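Local structure of inositol 2-dehydrogenase/D-chiro-inositol 3-dehydrogenase (Lactobacillus casei, 4MIY) at residues G124-R128 / I175-E180; R152-I156 / E237-E241. The protein catalyses the NAD-dependent oxidation of myo-inositol and D-chiro-inositol to their keto derivatives, 2-keto-myo-inositol and 1-keto-D-chiro-inositol. All blocks are in the same frame, centred on the assembly; numbering follows the deposited sequence.

Interaction 1 (G124-R128 / I175-E180); sequences GFMRR and IHEIDE. With NAD (nicotinamide-adenine-dinucleotide), chain E.
The Phe125 ring carries the Asp179 side chain on one face, with Asp179 CB 3.7 Å from the ring centroid in a CH-pi contact. The Asp179 carboxylate lies nearly flat on the ring, the planes 10° apart. Ile175 CG1 meets the ring edge at Phe125 CE1. The Arg127 guanidinium has His176 CB over one face, 3.6 Å from Arg127 CZ, and carboxylates at its edge. Arg127 NH1 and NH2 both reach Glu177 OE2, from one side of the carboxylate plane, with NH2 at 2.8 Å. Arg127 NH1 also bonds Glu180 OE1 at 2.9 Å. The Arg127 chain bends at chi2, and its end comes to these two glutamates. In this Gfo/Idh/MocA-type enzyme, the loop after the last strand of the Rossmann sheet meets helix 168-185 here, beside the NAD nicotinamide. Arg128 holds Asp179 side-on: Arg128 NE bonds OD2 of Asp179 almost straight (168°), and Arg128 NH2 donates to Asp179 OD1 at 2.8 Å. Asp179 CG stands anti to the backbone N (chi1 173°), which places the carboxylate between Phe125 and Arg128. Asp306 is a second partner of Arg128 NH2. Water 1 accepts from Arg127 N and bonds His176 ND1 at 2.9 Å. Met126 SD lies obliquely to the His176 ring, 3.6 Å from His176 CE1, and the nicotinamide amide adjoins both side chains.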
# COMPACT_ATOMS: atom_id res chain seq x y z
N GLY A 124 3.27 19.73 27.20
CA GLY A 124 2.48 19.40 26.03
C GLY A 124 3.12 18.73 24.82
O GLY A 124 2.83 19.11 23.71
N PHE A 125 3.94 17.73 25.03
CA PHE A 125 4.47 16.95 23.93
C PHE A 125 3.46 15.87 23.47
O PHE A 125 3.50 14.77 23.92
CB PHE A 125 5.81 16.30 24.29
CG PHE A 125 6.93 17.29 24.48
CD1 PHE A 125 7.34 18.08 23.47
CD2 PHE A 125 7.56 17.38 25.68
CE1 PHE A 125 8.36 18.98 23.65
CE2 PHE A 125 8.57 18.29 25.87
CZ PHE A 125 8.95 19.08 24.85
N MET A 126 2.60 16.22 22.54
CA MET A 126 1.49 15.38 22.16
C MET A 126 1.80 14.15 21.32
O MET A 126 0.99 13.32 21.21
CB MET A 126 0.40 16.20 21.47
CG MET A 126 0.62 16.46 19.99
SD MET A 126 2.02 17.55 19.70
CE MET A 126 2.04 17.66 17.91
N ARG A 127 2.97 14.11 20.71
CA ARG A 127 3.28 13.00 19.82
C ARG A 127 3.15 11.67 20.50
O ARG A 127 2.83 10.72 19.88
CB ARG A 127 4.69 13.12 19.28
CG ARG A 127 4.92 14.29 18.37
CD ARG A 127 4.52 13.97 16.96
NE ARG A 127 5.04 14.90 15.97
CZ ARG A 127 6.18 14.76 15.32
NH1 ARG A 127 6.94 13.72 15.52
NH2 ARG A 127 6.54 15.66 14.46
N ARG A 128 3.41 11.64 21.79
CA ARG A 128 3.42 10.41 22.53
C ARG A 128 2.01 9.84 22.60
O ARG A 128 1.85 8.69 22.87
CB ARG A 128 3.96 10.63 23.95
CG ARG A 128 5.37 11.06 24.02
CD ARG A 128 5.88 10.96 25.44
NE ARG A 128 7.16 11.63 25.66
CZ ARG A 128 7.92 11.43 26.71
NH1 ARG A 128 7.56 10.59 27.64
NH2 ARG A 128 9.05 12.08 26.82
N ILE A 175 11.59 19.83 17.78
CA ILE A 175 11.37 19.63 19.20
C ILE A 175 10.49 18.42 19.47
O ILE A 175 10.65 17.76 20.44
CB ILE A 175 10.81 20.91 19.87
CG1 ILE A 175 10.93 20.85 21.40
CG2 ILE A 175 9.42 21.19 19.42
CD1 ILE A 175 12.27 20.90 21.85
N HIS A 176 9.57 18.15 18.56
CA HIS A 176 8.68 17.02 18.66
C HIS A 176 9.42 15.69 18.54
O HIS A 176 9.19 14.81 19.29
CB HIS A 176 7.55 17.15 17.64
CG HIS A 176 6.62 18.26 17.95
ND1 HIS A 176 5.75 18.21 19.00
CD2 HIS A 176 6.45 19.47 17.38
CE1 HIS A 176 5.07 19.34 19.06
NE2 HIS A 176 5.46 20.11 18.07
N GLU A 177 10.33 15.62 17.60
CA GLU A 177 11.17 14.47 17.48
C GLU A 177 12.15 14.37 18.65
O GLU A 177 12.46 13.32 19.10
CB GLU A 177 11.94 14.49 16.16
CG GLU A 177 11.14 14.12 14.91
CD GLU A 177 10.13 15.16 14.45
OE1 GLU A 177 10.33 16.33 14.69
OE2 GLU A 177 9.14 14.74 13.88
N ILE A 178 12.61 15.52 19.13
CA ILE A 178 13.50 15.54 20.26
C ILE A 178 12.88 14.92 21.49
O ILE A 178 13.49 14.13 22.14
CB ILE A 178 13.99 16.95 20.55
CG1 ILE A 178 15.09 17.33 19.56
CG2 ILE A 178 14.53 17.02 21.94
CD1 ILE A 178 15.35 18.80 19.51
N ASP A 179 11.62 15.23 21.77
CA ASP A 179 10.96 14.57 22.85
C ASP A 179 10.63 13.10 22.56
O ASP A 179 10.72 12.26 23.42
CB ASP A 179 9.70 15.27 23.25
CG ASP A 179 8.92 14.48 24.28
OD1 ASP A 179 9.27 14.50 25.45
OD2 ASP A 179 7.98 13.81 23.88
N GLU A 180 10.28 12.82 21.33
CA GLU A 180 9.76 11.52 20.93
C GLU A 180 10.77 10.40 20.95
O GLU A 180 10.49 9.34 21.39
CB GLU A 180 9.19 11.64 19.51
CG GLU A 180 8.48 10.47 18.98
CD GLU A 180 8.01 10.71 17.57
OE1 GLU A 180 7.17 11.55 17.37
OE2 GLU A 180 8.50 10.02 16.69
PA NAD E . -0.15 32.99 20.21
O1A NAD E . 0.81 34.06 20.03
O2A NAD E . -1.29 32.88 19.43
O5B NAD E . -0.85 33.08 21.63
C5B NAD E . -0.19 33.31 22.81
C4B NAD E . -1.07 34.16 23.73
O4B NAD E . -0.32 34.38 24.90
C3B NAD E . -1.31 35.58 23.25
O3B NAD E . -2.64 35.88 23.35
C2B NAD E . -0.45 36.46 24.12
O2B NAD E . -1.00 37.74 24.31
C1B NAD E . -0.47 35.71 25.40
N9A NAD E . 0.64 35.98 26.29
C8A NAD E . 1.88 36.18 26.00
N7A NAD E . 2.64 36.30 27.08
C5A NAD E . 1.84 36.16 28.12
C6A NAD E . 1.95 36.21 29.56
N6A NAD E . 3.08 36.38 30.20
N1A NAD E . 0.85 35.98 30.24
C2A NAD E . -0.30 35.79 29.70
N3A NAD E . -0.48 35.77 28.40
C4A NAD E . 0.54 35.95 27.59
O3 NAD E . 0.76 31.70 20.25
PN NAD E . 0.25 30.14 20.27
O1N NAD E . 0.38 29.60 18.92
O2N NAD E . -1.09 30.07 20.72
O5D NAD E . 1.31 29.40 21.07
C5D NAD E . 1.25 29.42 22.48
C4D NAD E . 2.09 28.35 23.08
O4D NAD E . 1.57 27.11 22.62
C3D NAD E . 3.51 28.45 22.64
O3D NAD E . 4.31 28.04 23.69
C2D NAD E . 3.52 27.44 21.49
O2D NAD E . 4.81 26.98 21.37
C1D NAD E . 2.60 26.38 22.01
N1N NAD E . 2.07 25.53 20.94
C2N NAD E . 2.26 24.21 20.99
C3N NAD E . 1.83 23.36 19.99
C7N NAD E . 2.05 21.87 20.10
O7N NAD E . 2.22 21.33 21.15
N7N NAD E . 2.00 21.22 19.00
C4N NAD E . 1.13 23.90 18.93
C5N NAD E . 0.95 25.27 18.93
C6N NAD E . 1.44 26.05 19.94
O HOH W 1 5.27 16.15 21.00

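Interaction 2 (R152-I156 / E237-E241); sequences RASHI and EVKLE. With GOL (glycerol), chain G; GOL (glycerol), chain S.
Neighbouring antiparallel strands of the C-terminal domain's mixed sheet pair here, Arg152 facing Glu241 and Ile156 facing Glu237. The strand axes run 4.6 Å apart at 177°. Six backbone bonds join Arg152, Ser154 and Ile156 to Glu241, Lys239 and Glu237, two for each pair. Arg152 N to Glu241 O is 2.8 Å. The non-hydrogen-bonded pairs Ala153-Leu240 and His155-Val238 alternate with these three pairs. Their side chains share one sheet face, where Ala153 CB is 4.2 Å from Leu240 CD1 and helix 168-185 packs against Ala153 and Leu240. The other face, with Arg152, Ser154, Lys239 and Glu241, meets the second subunit, and Glu237 forms a salt bridge to Arg261 of the third subunit. There the extended Lys239 chain runs alongside Ser154, with Lys239 CD 3.9 Å from Ser154 OG. Water 2 accepts from both Ser154 OG and Lys239 NZ. Lys239 NZ also forms salt bridges to Glu248 and Glu241 of the second subunit. Two glycerols, probably from the crystallisation liquor, lie on this face. Glu241 OE1 accepts from O1 of the chain S glycerol at 2.6 Å and from O3 of the chain G glycerol. Arg152 NH1 donates to the same chain S O1 at 3.0 Å, and chain G O2 to Ser154 OG.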
# COMPACT_ATOMS: atom_id res chain seq x y z
N ARG A 152 14.94 6.31 11.29
CA ARG A 152 14.85 7.31 10.26
C ARG A 152 13.50 7.99 10.31
O ARG A 152 12.50 7.36 10.31
CB ARG A 152 15.07 6.72 8.91
CG ARG A 152 16.49 6.30 8.68
CD ARG A 152 16.73 5.72 7.34
NE ARG A 152 17.94 6.26 6.80
CZ ARG A 152 18.39 6.05 5.58
NH1 ARG A 152 17.74 5.28 4.73
NH2 ARG A 152 19.51 6.59 5.22
N ALA A 153 13.49 9.31 10.35
CA ALA A 153 12.28 10.05 10.50
C ALA A 153 12.25 11.27 9.61
O ALA A 153 13.26 11.75 9.20
CB ALA A 153 12.09 10.43 11.93
N SER A 154 11.04 11.73 9.34
CA SER A 154 10.81 12.96 8.57
C SER A 154 9.76 13.80 9.24
O SER A 154 8.80 13.31 9.73
CB SER A 154 10.38 12.67 7.14
OG SER A 154 11.34 11.92 6.47
N HIS A 155 10.01 15.09 9.25
CA HIS A 155 9.07 16.07 9.68
C HIS A 155 8.90 17.07 8.54
O HIS A 155 9.72 17.89 8.31
CB HIS A 155 9.52 16.74 10.98
CG HIS A 155 8.44 17.50 11.69
ND1 HIS A 155 8.54 17.85 13.01
CD2 HIS A 155 7.28 18.01 11.25
CE1 HIS A 155 7.47 18.52 13.36
NE2 HIS A 155 6.68 18.63 12.32
N ILE A 156 7.81 16.88 7.82
CA ILE A 156 7.53 17.54 6.56
C ILE A 156 6.36 18.51 6.74
O ILE A 156 5.32 18.16 7.23
CB ILE A 156 7.17 16.53 5.48
CG1 ILE A 156 8.24 15.45 5.34
CG2 ILE A 156 6.97 17.19 4.16
CD1 ILE A 156 9.56 15.94 5.00
N GLU A 237 3.48 15.94 6.78
CA GLU A 237 3.67 14.52 6.99
C GLU A 237 4.71 14.22 8.05
O GLU A 237 5.73 14.83 8.09
CB GLU A 237 3.99 13.84 5.66
CG GLU A 237 3.94 12.36 5.68
CD GLU A 237 3.98 11.72 4.30
OE1 GLU A 237 4.12 12.41 3.30
OE2 GLU A 237 3.91 10.50 4.25
N VAL A 238 4.39 13.26 8.90
CA VAL A 238 5.30 12.71 9.88
C VAL A 238 5.60 11.24 9.53
O VAL A 238 4.72 10.46 9.41
CB VAL A 238 4.70 12.87 11.30
CG1 VAL A 238 5.47 12.13 12.33
CG2 VAL A 238 4.59 14.34 11.69
N LYS A 239 6.87 10.95 9.31
CA LYS A 239 7.30 9.60 8.97
C LYS A 239 8.25 9.08 10.03
O LYS A 239 8.99 9.82 10.59
CB LYS A 239 8.02 9.58 7.61
CG LYS A 239 7.29 10.25 6.46
CD LYS A 239 8.13 10.12 5.22
CE LYS A 239 7.53 10.81 4.00
NZ LYS A 239 8.20 10.44 2.78
N LEU A 240 8.22 7.79 10.26
CA LEU A 240 9.01 7.17 11.29
C LEU A 240 9.29 5.72 10.94
O LEU A 240 8.40 5.00 10.65
CB LEU A 240 8.29 7.25 12.62
CG LEU A 240 8.97 6.59 13.82
CD1 LEU A 240 10.27 7.29 14.12
CD2 LEU A 240 8.07 6.68 14.97
N GLU A 241 10.55 5.36 10.94
CA GLU A 241 11.00 4.03 10.64
C GLU A 241 12.05 3.63 11.66
O GLU A 241 12.97 4.35 11.89
CB GLU A 241 11.61 4.01 9.23
CG GLU A 241 12.14 2.73 8.79
CD GLU A 241 12.89 2.83 7.46
OE1 GLU A 241 13.18 3.93 7.03
OE2 GLU A 241 13.15 1.81 6.86
C1 GOL G . 12.58 8.25 5.31
O1 GOL G . 12.64 9.49 4.72
C2 GOL G . 11.52 8.32 6.41
O2 GOL G . 11.92 9.33 7.27
C3 GOL G . 11.40 7.05 7.22
O3 GOL G . 11.27 5.96 6.36
C1 GOL S . 14.45 5.20 4.18
O1 GOL S . 14.98 4.30 5.14
C2 GOL S . 14.51 4.55 2.81
O2 GOL S . 15.86 4.34 2.58
C3 GOL S . 13.96 5.33 1.63
O3 GOL S . 12.66 5.75 1.98
O HOH W 2 10.63 12.23 3.68

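Interaction 1 lies near the centre of the chain, and all its touching residues are buried. Interaction 2 is about 13 Å away between centres. One face of its sheet looks inward; the other is at a subunit interface. Side-chain salt bridges dominate interaction 1, whereas backbone bonds make the ladder of interaction 2. The two share a border, since helix 168-185 packs on the inward face of the sheet and follows strand 148-156 in the chain. Glu177 OE1 probably accepts a hydrogen bond from His155 ND1 (2.9 Å), while Glu177 OE2 is used within interaction 1. Arg127 also packs on His155 and Val238, so the loop beside NAD touches both strands.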